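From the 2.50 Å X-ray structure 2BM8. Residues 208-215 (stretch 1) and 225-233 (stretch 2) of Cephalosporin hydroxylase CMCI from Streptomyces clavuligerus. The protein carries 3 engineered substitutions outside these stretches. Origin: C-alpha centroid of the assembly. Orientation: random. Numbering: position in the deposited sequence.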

# COMPACT_ATOMS: atom_id res chain seq x y z
N ARG B 208 -23.38 24.36 -15.58
CA ARG B 208 -22.76 25.15 -14.51
C ARG B 208 -23.55 26.38 -13.99
O ARG B 208 -23.23 26.93 -12.95
N ASP B 209 -24.57 26.82 -14.71
CA ASP B 209 -25.37 27.95 -14.23
C ASP B 209 -26.53 27.48 -13.36
O ASP B 209 -27.22 28.31 -12.76
N VAL B 210 -26.72 26.16 -13.30
CA VAL B 210 -27.90 25.56 -12.70
C VAL B 210 -27.64 24.45 -11.67
O VAL B 210 -28.49 24.17 -10.86
N LEU B 211 -26.47 23.82 -11.72
CA LEU B 211 -26.15 22.73 -10.80
C LEU B 211 -24.73 22.90 -10.25
O LEU B 211 -23.82 23.32 -10.97
N SER B 212 -24.57 22.58 -8.98
CA SER B 212 -23.28 22.63 -8.30
C SER B 212 -22.94 21.23 -7.82
O SER B 212 -23.84 20.42 -7.61
N MET B 213 -21.66 20.93 -7.65
CA MET B 213 -21.25 19.74 -6.92
C MET B 213 -21.19 20.08 -5.43
O MET B 213 -20.44 20.98 -5.03
N ASP B 214 -21.96 19.36 -4.62
CA ASP B 214 -22.03 19.59 -3.19
C ASP B 214 -20.85 18.92 -2.50
O ASP B 214 -20.82 17.72 -2.34
N MET B 215 -19.90 19.72 -2.04
CA MET B 215 -18.63 19.20 -1.56
C MET B 215 -18.68 18.62 -0.16
O MET B 215 -17.72 17.97 0.25
N ASP B 225 -19.02 9.29 -5.07
CA ASP B 225 -17.82 10.01 -5.50
C ASP B 225 -18.10 10.96 -6.63
O ASP B 225 -18.50 10.52 -7.72
N ARG B 226 -17.90 12.25 -6.37
CA ARG B 226 -17.96 13.30 -7.39
C ARG B 226 -19.27 13.33 -8.21
O ARG B 226 -19.26 13.80 -9.35
N GLY B 227 -20.37 12.86 -7.62
CA GLY B 227 -21.64 12.70 -8.34
C GLY B 227 -22.86 13.32 -7.67
O GLY B 227 -23.98 13.13 -8.14
N VAL B 228 -22.64 14.08 -6.59
CA VAL B 228 -23.73 14.66 -5.82
C VAL B 228 -23.91 16.10 -6.28
O VAL B 228 -23.09 16.96 -5.98
N LEU B 229 -24.98 16.36 -7.04
CA LEU B 229 -25.25 17.70 -7.55
C LEU B 229 -26.52 18.26 -6.93
O LEU B 229 -27.40 17.52 -6.55
N ARG B 230 -26.60 19.58 -6.82
CA ARG B 230 -27.87 20.20 -6.44
C ARG B 230 -28.14 21.51 -7.18
O ARG B 230 -27.28 22.10 -7.81
N ARG B 231 -29.39 21.94 -7.09
CA ARG B 231 -29.85 23.11 -7.79
C ARG B 231 -29.42 24.38 -7.04
O ARG B 231 -29.81 24.60 -5.90
N VAL B 232 -28.58 25.18 -7.70
CA VAL B 232 -28.12 26.48 -7.17
C VAL B 232 -29.23 27.53 -7.38
O VAL B 232 -30.11 27.35 -8.24
N ALA B 233 -29.19 28.60 -6.57
CA ALA B 233 -30.17 29.69 -6.64
C ALA B 233 -30.43 30.22 -8.06
O ALA B 233 -29.49 30.42 -8.85

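Strands 211-214 and 228-231 pair antiparallel, and the pairing sets the face from which each paired side chain leaves. Ser-212 N donates to Arg-230 O and Arg-230 N to Ser-212 O, both at 3.0 Å. Asp-214 N donates to Val-228 O, also at 3.0 Å. A weak hydrogen bond joins Val-232 N to Val-210 O, 3.3 Å.

Leu-211, Met-213, Leu-229 and Arg-231 share one face of the sheet. Leu-211 (m, t) and Leu-229 (m, t) meet diagonally, CD1 of Leu-211 to CD1 of Leu-229 at 4.2 Å. The other methyl of Leu-229, CD2, lies 4.3 Å from Met-213 CB. Met-213 is t at chi1 and chi2, which puts its SD 3.8 Å from Arg-226 CA; chi3 (p) orients only the terminal CE. The Arg-226 side chain leads away from stretch 1 and forms a salt bridge with Asp-225, Arg-226 NE to Asp-225 OD1 at 3.0 Å.

Arg-231 has an off-well chi1 of -125° and then m, t. Its end comes nearer to stretch 1 than its CB direction suggests. Arg-231 CD packs 3.1 Å from Val-210 O, and Val-210 CG1 (chi1 m) covers one face of the guanidinium.

Ser-212 and Arg-230 lie on the other face. Ser-212 is p, which sets its OG 3.7 Å from Arg-230 CG; OG is hydrogen-bonded elsewhere in the structure. Val-232 (t) points toward stretch 1, placing its CG2 3.4 Å from Ser-212 CB. Arg-230 is p at chi1, and its extended chi2 and chi3 (t, t) let the guanidinium reach Asp-214. Asp-214 (t) points toward stretch 2, with CG over one face of the Arg-230 guanidinium. The salt bridge is long, Asp-214 OD2 to Arg-230 NH1 at 3.7 Å. The oxygen lies well out of the guanidinium plane, so this is charge attraction without a directed N-H. Asp-214 CB also touches Val-228 CG1 at 4.0 Å.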

# COMPACT_ATOMS: atom_id res chain seq x y z
CB ARG B 208 -21.36 25.59 -14.93
CG ARG B 208 -21.31 26.58 -16.12
CD ARG B 208 -21.19 28.04 -15.72
NE ARG B 208 -20.07 28.28 -14.82
CZ ARG B 208 -20.08 29.11 -13.76
NH1 ARG B 208 -21.16 29.84 -13.46
NH2 ARG B 208 -18.98 29.24 -13.01
CB ASP B 209 -25.90 28.77 -15.40
CG ASP B 209 -24.78 29.31 -16.26
OD1 ASP B 209 -23.96 30.10 -15.73
OD2 ASP B 209 -24.64 28.98 -17.47
CB VAL B 210 -28.84 24.98 -13.79
CG1 VAL B 210 -29.40 26.11 -14.66
CG2 VAL B 210 -28.12 23.95 -14.66
CB LEU B 211 -26.27 21.37 -11.50
CG LEU B 211 -27.67 20.83 -11.81
CD1 LEU B 211 -27.56 19.57 -12.65
CD2 LEU B 211 -28.47 20.56 -10.56
CB SER B 212 -23.37 23.55 -7.07
OG SER B 212 -23.96 22.86 -5.96
CB MET B 213 -19.90 19.23 -7.39
CG MET B 213 -19.46 17.97 -6.68
SD MET B 213 -18.18 17.08 -7.54
CE MET B 213 -16.98 18.39 -7.79
CB ASP B 214 -23.34 19.05 -2.64
CG ASP B 214 -23.52 19.36 -1.17
OD1 ASP B 214 -22.57 19.82 -0.52
OD2 ASP B 214 -24.59 19.18 -0.57
CB MET B 215 -17.57 20.29 -1.60
CG MET B 215 -17.27 20.76 -2.99
SD MET B 215 -16.80 19.47 -4.13
CE MET B 215 -15.06 19.26 -3.64
CB ASP B 225 -16.78 8.98 -5.97
CG ASP B 225 -15.39 9.56 -6.13
OD1 ASP B 225 -15.17 10.77 -5.98
OD2 ASP B 225 -14.41 8.85 -6.41
CB ARG B 226 -16.76 13.18 -8.33
CG ARG B 226 -15.40 13.49 -7.70
CD ARG B 226 -14.21 13.09 -8.59
NE ARG B 226 -13.98 11.65 -8.54
CZ ARG B 226 -13.20 10.97 -9.38
NH1 ARG B 226 -12.56 11.57 -10.37
NH2 ARG B 226 -13.07 9.66 -9.24
CB VAL B 228 -23.42 14.64 -4.30
CG1 VAL B 228 -24.55 15.28 -3.49
CG2 VAL B 228 -23.16 13.21 -3.83
CB LEU B 229 -25.41 17.66 -9.06
CG LEU B 229 -24.44 16.77 -9.82
CD1 LEU B 229 -24.74 16.84 -11.30
CD2 LEU B 229 -23.00 17.18 -9.53
CB ARG B 230 -27.95 20.40 -4.93
CG ARG B 230 -26.83 21.17 -4.33
CD ARG B 230 -27.04 21.54 -2.87
NE ARG B 230 -26.20 22.68 -2.49
CZ ARG B 230 -25.93 23.03 -1.24
NH1 ARG B 230 -26.42 22.35 -0.22
NH2 ARG B 230 -25.15 24.08 -1.01
CB ARG B 231 -31.38 23.06 -7.91
CG ARG B 231 -31.88 23.18 -9.32
CD ARG B 231 -31.45 24.45 -9.94
NE ARG B 231 -32.34 24.91 -10.99
CZ ARG B 231 -32.18 26.05 -11.62
NH1 ARG B 231 -31.16 26.84 -11.31
NH2 ARG B 231 -33.03 26.41 -12.57
CB VAL B 232 -26.80 26.94 -7.87
CG1 VAL B 232 -26.36 28.35 -7.45
CG2 VAL B 232 -25.71 25.96 -7.59
CB ALA B 233 -29.74 30.85 -5.70